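Side-chain contacts in NanU sialic acid binding protein (Bacteroides fragilis, PDB 4L7T), which probably binds sialic acid with high affinity at the outer membrane, as a SusD-like partner of the transporter NanO: residues A[148-153]-A[503-508]; A[195-200]-A[205-210]; A[239-244]-A[389-394]. All coordinates share one frame; numbering follows the deposited sequence.

Interaction 1: A[148-153]-A[503-508]; sequences DVILYL and TDNPAL
The odd feature here is a methyl group set against a buried amide nitrogen. I150 CD1 lies 3.6 Å from N505 ND2. It meets the amide end-on, close to the extension of the CG-ND2 bond, so the two side chains point at each other from opposite directions. The same methyl also touches L508, with I150 CD1 4.0 Å from L508 CD2. I150 CG1 lies 4.1 Å from L508 CD2, and these two side chains cross at about a right angle. The CG1 branch of I150 stands anti to the carbonyl carbon (chi1 -65°), and the chain then runs on extended (chi2 168°), which carries CD1 to N505. The other branch turns to its own segment, where I150 CG2 sits 3.5 Å above the plane of the Y152 ring, over its centre.

Segment 148-153 lies in the loop between helices 121-146 and 173-191, and it meets the turn after helix 499-504. N505 is the first residue past the end of that helix, and the chain folds there into an Asx turn. N505 OD1 accepts from A507 N at 3.0 Å, with the donor tilted 34° from the carbonyl plane. A type I beta turn spans N505 to L508, closed by L508 N bonding to N505 O at 3.0 Å. This turn brings L508 round beside the amide. ND2 bonds to K168 O, and OD1 takes a second, weak bond from S167 N. Bonds at both ends probably fix the amide's rotation. I150 also packs on K168, and L508 leans back on V501 and L502.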
ATOM      1  N   ASP A 148      12.067 -14.645   8.400  1.00 22.03           N
ATOM      2  CA  ASP A 148      12.277 -14.862   9.835  1.00 22.27           C
ATOM      3  C   ASP A 148      12.579 -13.569  10.585  1.00 23.00           C
ATOM      4  O   ASP A 148      13.502 -12.833  10.249  1.00 25.73           O
ATOM      5  CB  ASP A 148      13.526 -15.765  10.068  1.00 23.85           C
ATOM      6  CG  ASP A 148      13.457 -17.067   9.374  1.00 26.46           C
ATOM      7  OD1 ASP A 148      12.484 -17.411   8.724  1.00 26.54           O
ATOM      8  OD2 ASP A 148      14.476 -17.829   9.482  1.00 31.34           O
ATOM      9  N   VAL A 149      11.780 -13.234  11.605  1.00 21.92           N
ATOM     10  CA  VAL A 149      11.944 -11.963  12.297  1.00 20.80           C
ATOM     11  C   VAL A 149      11.679 -12.190  13.801  1.00 20.30           C
ATOM     12  O   VAL A 149      11.127 -13.200  14.169  1.00 21.86           O
ATOM     13  CB  VAL A 149      11.006 -10.813  11.783  1.00 21.25           C
ATOM     14  CG1 VAL A 149      11.388 -10.420  10.299  1.00 21.19           C
ATOM     15  CG2 VAL A 149       9.533 -11.240  11.905  1.00 19.44           C
ATOM     16  N   ILE A 150      12.138 -11.279  14.615  1.00 23.52           N
ATOM     17  CA  ILE A 150      11.994 -11.404  16.065  1.00 24.56           C
ATOM     18  C   ILE A 150      10.520 -11.163  16.409  1.00 25.09           C
ATOM     19  O   ILE A 150       9.914 -10.232  15.851  1.00 25.75           O
ATOM     20  CB  ILE A 150      12.807 -10.326  16.781  1.00 25.68           C
ATOM     21  CG1 ILE A 150      14.305 -10.527  16.523  1.00 28.71           C
ATOM     22  CG2 ILE A 150      12.503 -10.347  18.310  1.00 28.00           C
ATOM     23  CD1 ILE A 150      15.125  -9.333  16.953  1.00 32.33           C
ATOM     24  N   LEU A 151       9.982 -11.973  17.310  1.00 26.28           N
ATOM     25  CA  LEU A 151       8.587 -11.786  17.816  1.00 25.90           C
ATOM     26  C   LEU A 151       8.644 -11.120  19.185  1.00 27.47           C
ATOM     27  O   LEU A 151       8.986 -11.796  20.154  1.00 29.06           O
ATOM     28  CB  LEU A 151       7.861 -13.141  17.871  1.00 25.76           C
ATOM     29  CG  LEU A 151       7.502 -13.838  16.550  1.00 26.29           C
ATOM     30  CD1 LEU A 151       6.927 -15.165  16.833  1.00 29.07           C
ATOM     31  CD2 LEU A 151       6.515 -12.946  15.677  1.00 26.17           C
ATOM     32  N   TYR A 152       8.426  -9.814  19.246  1.00 27.52           N
ATOM     33  CA  TYR A 152       8.345  -9.025  20.496  1.00 30.00           C
ATOM     34  C   TYR A 152       6.843  -8.804  20.759  1.00 30.46           C
ATOM     35  O   TYR A 152       6.168  -8.081  19.950  1.00 28.86           O
ATOM     36  CB  TYR A 152       8.981  -7.634  20.328  1.00 30.51           C
ATOM     37  CG  TYR A 152      10.513  -7.565  20.327  1.00 35.25           C
ATOM     38  CD1 TYR A 152      11.255  -8.190  21.340  1.00 39.71           C
ATOM     39  CD2 TYR A 152      11.210  -6.872  19.320  1.00 36.46           C
ATOM     40  CE1 TYR A 152      12.670  -8.134  21.343  1.00 40.64           C
ATOM     41  CE2 TYR A 152      12.639  -6.802  19.318  1.00 40.98           C
ATOM     42  CZ  TYR A 152      13.352  -7.443  20.343  1.00 42.43           C
ATOM     43  OH  TYR A 152      14.752  -7.404  20.401  1.00 44.26           O
ATOM     44  N   LEU A 153       6.365  -9.400  21.863  1.00 30.70           N
ATOM     45  CA  LEU A 153       4.941  -9.357  22.282  1.00 30.75           C
ATOM     46  C   LEU A 153       4.666  -8.571  23.591  1.00 32.24           C
ATOM     47  O   LEU A 153       3.490  -8.233  23.879  1.00 31.08           O
ATOM     48  CB  LEU A 153       4.411 -10.776  22.381  1.00 30.94           C
ATOM     49  CG  LEU A 153       4.575 -11.588  21.099  1.00 33.14           C
ATOM     50  CD1 LEU A 153       4.178 -13.040  21.294  1.00 38.46           C
ATOM     51  CD2 LEU A 153       3.786 -10.892  19.927  1.00 36.76           C
ATOM     52  N   THR A 503      25.094  -5.300  14.149  1.00 34.64           N
ATOM     53  CA  THR A 503      26.046  -4.904  15.226  1.00 36.95           C
ATOM     54  C   THR A 503      25.308  -4.891  16.577  1.00 37.90           C
ATOM     55  O   THR A 503      25.787  -5.454  17.580  1.00 38.06           O
ATOM     56  CB  THR A 503      26.606  -3.458  15.035  1.00 36.64           C
ATOM     57  OG1 THR A 503      27.243  -3.316  13.766  1.00 39.18           O
ATOM     58  CG2 THR A 503      27.651  -3.111  16.127  1.00 38.27           C
ATOM     59  N   ASP A 504      24.142  -4.241  16.595  1.00 39.27           N
ATOM     60  CA  ASP A 504      23.387  -4.038  17.839  1.00 39.51           C
ATOM     61  C   ASP A 504      22.724  -5.295  18.346  1.00 39.25           C
ATOM     62  O   ASP A 504      22.430  -5.401  19.532  1.00 39.31           O
ATOM     63  CB  ASP A 504      22.428  -2.854  17.719  1.00 40.26           C
ATOM     64  CG  ASP A 504      23.178  -1.541  17.486  1.00 43.76           C
ATOM     65  OD1 ASP A 504      24.424  -1.568  17.596  1.00 46.28           O
ATOM     66  OD2 ASP A 504      22.554  -0.492  17.174  1.00 42.50           O
ATOM     67  N   ASN A 505      22.523  -6.269  17.463  1.00 38.53           N
ATOM     68  CA  ASN A 505      22.007  -7.556  17.891  1.00 37.45           C
ATOM     69  C   ASN A 505      22.739  -8.763  17.333  1.00 37.44           C
ATOM     70  O   ASN A 505      22.359  -9.294  16.271  1.00 36.24           O
ATOM     71  CB  ASN A 505      20.505  -7.651  17.616  1.00 37.89           C
ATOM     72  CG  ASN A 505      19.872  -8.925  18.206  1.00 40.06           C
ATOM     73  OD1 ASN A 505      20.558  -9.840  18.687  1.00 40.47           O
ATOM     74  ND2 ASN A 505      18.547  -8.993  18.150  1.00 40.96           N
ATOM     75  N   PRO A 506      23.776  -9.248  18.076  1.00 36.33           N
ATOM     76  CA  PRO A 506      24.589 -10.404  17.684  1.00 35.17           C
ATOM     77  C   PRO A 506      23.852 -11.701  17.379  1.00 33.12           C
ATOM     78  O   PRO A 506      24.360 -12.509  16.619  1.00 32.92           O
ATOM     79  CB  PRO A 506      25.532 -10.604  18.896  1.00 35.39           C
ATOM     80  CG  PRO A 506      24.930  -9.748  20.025  1.00 36.77           C
ATOM     81  CD  PRO A 506      24.318  -8.593  19.291  1.00 36.63           C
ATOM     82  N   ALA A 507      22.642 -11.905  17.910  1.00 32.90           N
ATOM     83  CA  ALA A 507      21.895 -13.137  17.577  1.00 31.90           C
ATOM     84  C   ALA A 507      21.209 -13.125  16.186  1.00 30.70           C
ATOM     85  O   ALA A 507      20.772 -14.172  15.714  1.00 31.22           O
ATOM     86  CB  ALA A 507      20.868 -13.469  18.671  1.00 32.18           C
ATOM     87  N   LEU A 508      21.119 -11.954  15.562  1.00 29.83           N
ATOM     88  CA  LEU A 508      20.516 -11.867  14.208  1.00 29.63           C
ATOM     89  C   LEU A 508      21.474 -12.282  13.100  1.00 28.55           C
ATOM     90  O   LEU A 508      22.633 -11.861  13.149  1.00 29.77           O
ATOM     91  CB  LEU A 508      20.050 -10.426  13.934  1.00 30.28           C
ATOM     92  CG  LEU A 508      18.789  -9.970  14.662  1.00 32.39           C
ATOM     93  CD1 LEU A 508      18.496  -8.530  14.292  1.00 32.45           C
ATOM     94  CD2 LEU A 508      17.669 -10.870  14.270  1.00 32.70           C
TER

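Interaction 2: A[195-200]-A[205-210]; sequences YSFKYG and SMAATQ. With EDO (1,2-ethanediol), chain G.
This is aromatic packing of Y195 and F197, from the loop after helix 173-191, on the start of helix 206-223. M206 CG sits over one face of the Y195 ring, 3.5 Å from the ring centroid and 9° off its normal, a CH-pi contact. The sulfur stands farther off: M206 SD is 4.9 Å from the Y195 centroid, above the same ring in a Met-aromatic contact. M206 CG is anti to the backbone N (chi1 -177°), which carries it out over the ring. Q210 crosses the tyrosine at about a right angle, with Q210 CG 3.6 Å from Y195 OH. That hydroxyl bonds to S240 OG of helix 227-244, while Q210 NE2 bonds to E188 OE2.

S205 holds the N-cap position, and its OG is linked to A207 N through water 1. S205 OG lies 3.4 Å from F197 CE1, and A207 CB lies 4.2 Å from F197 CZ. Water 1 also donates to Y195 O; water 2 accepts from M206 N at 2.8 Å and donates to S196 O. An ethanediol, probably from the crystallisation liquor, accepts from F197 N, with its C1 at the edge of the F197 ring.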
ATOM      1  N   TYR A 195     -19.092  -4.431  12.875  1.00 16.14           N
ATOM      2  CA  TYR A 195     -18.381  -3.988  11.658  1.00 15.79           C
ATOM      3  C   TYR A 195     -18.429  -2.494  11.446  1.00 15.17           C
ATOM      4  O   TYR A 195     -18.136  -1.987  10.338  1.00 16.61           O
ATOM      5  CB  TYR A 195     -18.991  -4.713  10.407  1.00 15.60           C
ATOM      6  CG  TYR A 195     -18.455  -6.103  10.175  1.00 14.96           C
ATOM      7  CD1 TYR A 195     -17.559  -6.343   9.119  1.00 16.25           C
ATOM      8  CD2 TYR A 195     -18.790  -7.152  11.009  1.00 19.42           C
ATOM      9  CE1 TYR A 195     -17.080  -7.596   8.877  1.00 19.32           C
ATOM     10  CE2 TYR A 195     -18.227  -8.474  10.800  1.00 18.27           C
ATOM     11  CZ  TYR A 195     -17.361  -8.641   9.713  1.00 18.43           C
ATOM     12  OH  TYR A 195     -16.813  -9.920   9.509  1.00 21.82           O
ATOM     13  N   SER A 196     -18.805  -1.718  12.474  1.00 16.46           N
ATOM     14  CA  SER A 196     -18.865  -0.294  12.274  1.00 17.16           C
ATOM     15  C   SER A 196     -17.450   0.293  12.220  1.00 16.27           C
ATOM     16  O   SER A 196     -16.491  -0.277  12.768  1.00 17.98           O
ATOM     17  CB  SER A 196     -19.653   0.404  13.428  1.00 19.33           C
ATOM     18  OG  SER A 196     -18.865   0.374  14.613  1.00 21.39           O
ATOM     19  N   PHE A 197     -17.344   1.462  11.610  1.00 16.56           N
ATOM     20  CA  PHE A 197     -16.069   2.199  11.739  1.00 16.83           C
ATOM     21  C   PHE A 197     -16.207   3.153  12.964  1.00 16.81           C
ATOM     22  O   PHE A 197     -16.500   4.331  12.794  1.00 18.47           O
ATOM     23  CB  PHE A 197     -15.831   2.958  10.472  1.00 15.94           C
ATOM     24  CG  PHE A 197     -15.701   2.046   9.271  1.00 15.84           C
ATOM     25  CD1 PHE A 197     -14.470   1.450   8.973  1.00 14.49           C
ATOM     26  CD2 PHE A 197     -16.781   1.840   8.414  1.00 16.11           C
ATOM     27  CE1 PHE A 197     -14.326   0.615   7.848  1.00 15.48           C
ATOM     28  CE2 PHE A 197     -16.670   0.983   7.286  1.00 16.41           C
ATOM     29  CZ  PHE A 197     -15.415   0.389   6.995  1.00 15.50           C
ATOM     30  N   LYS A 198     -16.009   2.606  14.137  1.00 17.04           N
ATOM     31  CA  LYS A 198     -16.360   3.376  15.368  1.00 17.55           C
ATOM     32  C   LYS A 198     -15.654   4.710  15.441  1.00 19.54           C
ATOM     33  O   LYS A 198     -16.265   5.742  15.782  1.00 22.43           O
ATOM     34  CB  LYS A 198     -16.071   2.526  16.582  1.00 16.46           C
ATOM     35  CG  LYS A 198     -16.367   3.245  17.906  1.00 17.38           C
ATOM     36  CD  LYS A 198     -15.919   2.300  19.015  1.00 16.89           C
ATOM     37  CE  LYS A 198     -16.317   2.887  20.429  1.00 18.51           C
ATOM     38  NZ  LYS A 198     -15.913   1.977  21.523  1.00 21.99           N
ATOM     39  N   TYR A 199     -14.378   4.732  15.032  1.00 19.69           N
ATOM     40  CA  TYR A 199     -13.587   5.944  15.075  1.00 19.89           C
ATOM     41  C   TYR A 199     -13.356   6.519  13.674  1.00 19.48           C
ATOM     42  O   TYR A 199     -12.513   7.425  13.481  1.00 21.97           O
ATOM     43  CB  TYR A 199     -12.262   5.724  15.820  1.00 20.33           C
ATOM     44  CG  TYR A 199     -12.484   5.324  17.253  1.00 17.24           C
ATOM     45  CD1 TYR A 199     -13.231   6.149  18.102  1.00 21.12           C
ATOM     46  CD2 TYR A 199     -12.035   4.103  17.764  1.00 14.74           C
ATOM     47  CE1 TYR A 199     -13.445   5.719  19.465  1.00 20.23           C
ATOM     48  CE2 TYR A 199     -12.237   3.681  19.105  1.00 18.20           C
ATOM     49  CZ  TYR A 199     -12.987   4.469  19.923  1.00 17.59           C
ATOM     50  OH  TYR A 199     -13.168   4.073  21.227  1.00 22.49           O
ATOM     51  N   GLY A 200     -14.044   5.967  12.679  1.00 18.92           N
ATOM     52  CA  GLY A 200     -13.879   6.465  11.338  1.00 17.22           C
ATOM     53  C   GLY A 200     -12.904   5.562  10.524  1.00 16.45           C
ATOM     54  O   GLY A 200     -12.364   4.624  11.036  1.00 16.17           O
ATOM     55  N   SER A 205     -10.476  -1.181  12.235  1.00 12.00           N
ATOM     56  CA  SER A 205     -11.914  -1.616  12.438  1.00 11.59           C
ATOM     57  C   SER A 205     -11.984  -3.105  12.065  1.00 11.72           C
ATOM     58  O   SER A 205     -10.989  -3.683  11.559  1.00 11.93           O
ATOM     59  CB  SER A 205     -12.839  -0.815  11.527  1.00 11.85           C
ATOM     60  OG  SER A 205     -12.586  -1.129  10.164  1.00 13.82           O
ATOM     61  N   MET A 206     -13.141  -3.734  12.291  1.00 11.53           N
ATOM     62  CA  MET A 206     -13.302  -5.110  11.846  1.00 12.02           C
ATOM     63  C   MET A 206     -13.079  -5.327  10.349  1.00 11.05           C
ATOM     64  O   MET A 206     -12.447  -6.341   9.999  1.00 12.79           O
ATOM     65  CB  MET A 206     -14.737  -5.616  12.243  1.00 12.63           C
ATOM     66  CG  MET A 206     -14.948  -7.056  11.877  1.00 12.91           C
ATOM     67  SD  MET A 206     -13.871  -8.284  12.637  1.00 14.52           S
ATOM     68  CE  MET A 206     -15.082  -9.555  13.079  1.00 20.78           C
ATOM     69  N   ALA A 207     -13.554  -4.414   9.509  1.00 11.84           N
ATOM     70  CA  ALA A 207     -13.365  -4.616   8.051  1.00 11.86           C
ATOM     71  C   ALA A 207     -11.864  -4.609   7.698  1.00 12.26           C
ATOM     72  O   ALA A 207     -11.439  -5.300   6.799  1.00 11.74           O
ATOM     73  CB  ALA A 207     -14.053  -3.572   7.274  1.00 12.84           C
ATOM     74  N   ALA A 208     -11.052  -3.804   8.376  1.00 11.78           N
ATOM     75  CA  ALA A 208      -9.601  -3.829   8.140  1.00 11.44           C
ATOM     76  C   ALA A 208      -9.022  -5.188   8.600  1.00 11.77           C
ATOM     77  O   ALA A 208      -8.193  -5.758   7.913  1.00 11.06           O
ATOM     78  CB  ALA A 208      -8.896  -2.671   8.966  1.00 12.01           C
ATOM     79  N   THR A 209      -9.463  -5.719   9.756  1.00 11.11           N
ATOM     80  CA  THR A 209      -9.024  -7.038  10.173  1.00 11.64           C
ATOM     81  C   THR A 209      -9.408  -8.068   9.156  1.00 11.63           C
ATOM     82  O   THR A 209      -8.597  -8.944   8.820  1.00 11.49           O
ATOM     83  CB  THR A 209      -9.585  -7.439  11.601  1.00 11.34           C
ATOM     84  OG1 THR A 209      -8.841  -6.606  12.530  1.00 12.73           O
ATOM     85  CG2 THR A 209      -9.299  -8.887  11.945  1.00 12.61           C
ATOM     86  N   GLN A 210     -10.627  -7.966   8.596  1.00 11.27           N
ATOM     87  CA  GLN A 210     -11.056  -8.987   7.612  1.00 10.67           C
ATOM     88  C   GLN A 210     -10.269  -8.876   6.278  1.00 10.23           C
ATOM     89  O   GLN A 210      -9.978  -9.894   5.644  1.00 11.66           O
ATOM     90  CB  GLN A 210     -12.559  -8.889   7.316  1.00 10.28           C
ATOM     91  CG  GLN A 210     -13.434  -9.252   8.560  1.00 11.70           C
ATOM     92  CD  GLN A 210     -13.156 -10.613   9.048  1.00 15.86           C
ATOM     93  OE1 GLN A 210     -13.162 -11.561   8.279  1.00 14.79           O
ATOM     94  NE2 GLN A 210     -12.944 -10.753  10.357  1.00 16.63           N
TER
HETATM   95  C1  EDO G 606     -19.820   3.149   9.918  1.00 40.74           C
HETATM   96  O1  EDO G 606     -19.563   3.239  11.302  1.00 32.28           O
HETATM   97  C2  EDO G 606     -20.374   1.772   9.674  1.00 37.44           C
HETATM   98  O2  EDO G 606     -21.464   1.955   8.779  1.00 46.80           O
HETATM   99  O   HOH W   1     -15.288  -2.204   9.944  1.00 14.69           O
HETATM  100  O   HOH W   2     -15.370  -2.556  13.591  1.00 15.56           O

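Interaction 3: A[239-244]-A[389-394]; sequences QSIVSN and ADCLLL
No ring, amide or other flat group takes part where I241 and V242 meet C391 and L392, so there are no faces or edges to assign. The contact is made by branched aliphatic chains and one thiol. C391 SG is its centre. It lies 3.8 Å from I241 CG2 and just as near to I241 CB. I241 CD1 is 4.0 Å from C391 SG, so the sulfur rests alongside the isoleucine and touches both branches. On the V242 side, C391 SG is 4.2 Å from V242 CG2. The cysteine thus reaches two successive residues of the other helix. Its sulfur stands anti to the backbone N (chi1 179°), which directs it toward helix 227-244.

V242 CG2 also approaches L392 CD2 at 4.4 Å, a looser touch at the margin. V242 is exposed, whereas I241, C391 and L392 are buried. The contact therefore runs from the interior out to the surface in one step.

The backbones stay well apart. I241 CA and C391 CA are 7.6 Å from each other, and the axes of the two short helical segments come no closer than 10.0 Å. These segments cross steeply, with 134° between their N-to-C directions. Helix-on-helix packing of this kind is consistent with the TPR-like helical scaffold of SusD-family proteins.

Both helices also meet other helices. I241 and C391 both touch M211 of helix 206-223, which thus packs against both partners. L392 packs on Q412 and V413 of helix 407-418. On helix 452-463, L393 and L394 contact R460, and D390 OD1 forms a salt bridge with R460 NH1.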
ATOM      1  N   GLN A 239     -15.866 -12.061   1.959  1.00 10.48           N
ATOM      2  CA  GLN A 239     -17.331 -12.084   1.765  1.00 11.83           C
ATOM      3  C   GLN A 239     -18.034 -11.378   2.934  1.00 11.73           C
ATOM      4  O   GLN A 239     -19.092 -10.747   2.733  1.00 12.16           O
ATOM      5  CB  GLN A 239     -17.884 -13.538   1.616  1.00 12.06           C
ATOM      6  CG  GLN A 239     -17.604 -14.006   0.204  1.00 15.19           C
ATOM      7  CD  GLN A 239     -17.967 -15.503  -0.021  1.00 19.31           C
ATOM      8  OE1 GLN A 239     -17.954 -16.306   0.898  1.00 22.92           O
ATOM      9  NE2 GLN A 239     -18.166 -15.845  -1.228  1.00 21.90           N
ATOM     10  N   SER A 240     -17.427 -11.469   4.112  1.00 11.54           N
ATOM     11  CA  SER A 240     -18.002 -10.842   5.342  1.00 11.67           C
ATOM     12  C   SER A 240     -17.927  -9.295   5.233  1.00 10.73           C
ATOM     13  O   SER A 240     -18.736  -8.633   5.837  1.00 12.20           O
ATOM     14  CB  SER A 240     -17.407 -11.458   6.641  1.00 13.47           C
ATOM     15  OG  SER A 240     -16.225 -10.736   6.939  1.00 15.98           O
ATOM     16  N   ILE A 241     -16.935  -8.766   4.490  1.00 11.89           N
ATOM     17  CA  ILE A 241     -16.894  -7.298   4.246  1.00 11.73           C
ATOM     18  C   ILE A 241     -17.968  -6.874   3.273  1.00 12.42           C
ATOM     19  O   ILE A 241     -18.746  -5.928   3.486  1.00 12.84           O
ATOM     20  CB  ILE A 241     -15.503  -6.907   3.689  1.00  9.80           C
ATOM     21  CG1 ILE A 241     -14.443  -7.213   4.736  1.00 11.54           C
ATOM     22  CG2 ILE A 241     -15.516  -5.385   3.229  1.00 12.54           C
ATOM     23  CD1 ILE A 241     -13.062  -7.114   4.046  1.00 12.76           C
ATOM     24  N   VAL A 242     -18.115  -7.655   2.192  1.00 10.87           N
ATOM     25  CA  VAL A 242     -19.195  -7.398   1.180  1.00 10.93           C
ATOM     26  C   VAL A 242     -20.564  -7.415   1.896  1.00 11.52           C
ATOM     27  O   VAL A 242     -21.412  -6.577   1.585  1.00 15.24           O
ATOM     28  CB  VAL A 242     -19.178  -8.495   0.103  1.00 11.24           C
ATOM     29  CG1 VAL A 242     -20.421  -8.341  -0.823  1.00 13.43           C
ATOM     30  CG2 VAL A 242     -17.838  -8.414  -0.739  1.00 11.85           C
ATOM     31  N   SER A 243     -20.763  -8.330   2.846  1.00 12.23           N
ATOM     32  CA  SER A 243     -22.080  -8.430   3.467  0.50 12.76           C
ATOM     33  C   SER A 243     -22.266  -7.378   4.534  1.00 13.47           C
ATOM     34  O   SER A 243     -23.289  -6.684   4.517  1.00 14.38           O
ATOM     35  CB  SER A 243     -22.303  -9.827   4.040  0.50 14.09           C
ATOM     36  OG  SER A 243     -21.357 -10.183   5.046  0.50 13.11           O
ATOM     37  N   ASN A 244     -21.292  -7.262   5.442  1.00 13.15           N
ATOM     38  CA  ASN A 244     -21.558  -6.512   6.727  1.00 13.65           C
ATOM     39  C   ASN A 244     -21.024  -5.103   6.874  1.00 13.68           C
ATOM     40  O   ASN A 244     -21.402  -4.382   7.864  1.00 15.07           O
ATOM     41  CB  ASN A 244     -21.043  -7.300   7.921  1.00 13.59           C
ATOM     42  CG  ASN A 244     -21.648  -8.730   7.994  1.00 21.41           C
ATOM     43  OD1 ASN A 244     -21.004  -9.616   8.538  1.00 30.94           O
ATOM     44  ND2 ASN A 244     -22.804  -8.970   7.342  1.00 19.25           N
ATOM     45  N   ALA A 389     -12.355  -1.592  -3.657  1.00 10.69           N
ATOM     46  CA  ALA A 389     -11.916  -2.320  -4.859  1.00 11.79           C
ATOM     47  C   ALA A 389     -10.888  -3.436  -4.525  1.00 11.97           C
ATOM     48  O   ALA A 389     -10.867  -4.460  -5.210  1.00 11.60           O
ATOM     49  CB  ALA A 389     -11.385  -1.310  -5.903  1.00 12.72           C
ATOM     50  N   ASP A 390     -10.056  -3.257  -3.491  1.00 10.86           N
ATOM     51  CA  ASP A 390      -9.056  -4.293  -3.095  1.00 12.60           C
ATOM     52  C   ASP A 390      -9.799  -5.513  -2.519  1.00 12.88           C
ATOM     53  O   ASP A 390      -9.488  -6.674  -2.857  1.00 10.80           O
ATOM     54  CB  ASP A 390      -8.170  -3.593  -2.077  1.00 12.73           C
ATOM     55  CG  ASP A 390      -6.877  -4.330  -1.734  1.00 19.95           C
ATOM     56  OD1 ASP A 390      -6.596  -5.433  -2.267  1.00 17.68           O
ATOM     57  OD2 ASP A 390      -6.112  -3.794  -0.856  1.00 18.29           O
ATOM     58  N   CYS A 391     -10.848  -5.295  -1.695  1.00 11.65           N
ATOM     59  CA  CYS A 391     -11.669  -6.399  -1.216  1.00 11.86           C
ATOM     60  C   CYS A 391     -12.182  -7.230  -2.420  1.00 12.15           C
ATOM     61  O   CYS A 391     -12.061  -8.464  -2.406  1.00 13.76           O
ATOM     62  CB  CYS A 391     -12.889  -5.822  -0.436  1.00 12.73           C
ATOM     63  SG  CYS A 391     -13.997  -7.094   0.174  1.00 15.40           S
ATOM     64  N   LEU A 392     -12.751  -6.520  -3.423  1.00 11.08           N
ATOM     65  CA  LEU A 392     -13.344  -7.197  -4.562  1.00 11.48           C
ATOM     66  C   LEU A 392     -12.277  -8.012  -5.334  1.00 11.76           C
ATOM     67  O   LEU A 392     -12.603  -9.164  -5.757  1.00 12.03           O
ATOM     68  CB  LEU A 392     -14.043  -6.235  -5.513  1.00 11.18           C
ATOM     69  CG  LEU A 392     -15.299  -5.538  -4.894  1.00 10.87           C
ATOM     70  CD1 LEU A 392     -15.811  -4.458  -5.868  1.00 12.88           C
ATOM     71  CD2 LEU A 392     -16.401  -6.589  -4.478  1.00 14.19           C
ATOM     72  N   LEU A 393     -11.085  -7.461  -5.548  1.00 11.17           N
ATOM     73  CA  LEU A 393     -10.067  -8.130  -6.339  1.00 11.60           C
ATOM     74  C   LEU A 393      -9.389  -9.244  -5.542  1.00 12.83           C
ATOM     75  O   LEU A 393      -9.015 -10.291  -6.161  1.00 14.08           O
ATOM     76  CB  LEU A 393      -9.063  -7.123  -6.963  1.00 12.41           C
ATOM     77  CG  LEU A 393      -9.740  -6.243  -7.981  1.00 14.03           C
ATOM     78  CD1 LEU A 393      -8.744  -5.244  -8.512  1.00 14.66           C
ATOM     79  CD2 LEU A 393     -10.379  -7.029  -9.178  1.00 14.66           C
ATOM     80  N   LEU A 394      -9.227  -9.078  -4.214  1.00 10.72           N
ATOM     81  CA  LEU A 394      -8.812 -10.217  -3.435  1.00 10.51           C
ATOM     82  C   LEU A 394      -9.814 -11.338  -3.484  1.00 12.09           C
ATOM     83  O   LEU A 394      -9.399 -12.487  -3.441  1.00 12.54           O
ATOM     84  CB  LEU A 394      -8.535  -9.813  -1.958  1.00 10.76           C
ATOM     85  CG  LEU A 394      -7.308  -8.897  -1.707  1.00 16.18           C
ATOM     86  CD1 LEU A 394      -7.311  -8.361  -0.261  1.00 15.57           C
ATOM     87  CD2 LEU A 394      -5.922  -9.519  -2.065  1.00 15.88           C
TER

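Overall arrangement
Interactions 2 and 3 are neighbours, with centres about 13 Å apart. They touch where S240 and I241 meet Y195 and Q210, so helices 206-223 and 227-244 join them. Interaction 1 lies apart, its centre about 32 Å from interaction 2 and about 36 Å from interaction 3. It ties two distant parts of the chain together, while interaction 2 is local in sequence. Interaction 3 is helix on helix, largely buried and apolar. Interaction 2 is partly buried and mixes ring packing with water bridges at a helix start. Interaction 1 is small and locally buried but lies farthest from the chain's centre; its methyl sits beside an amide whose polar atoms are bonded to backbone groups.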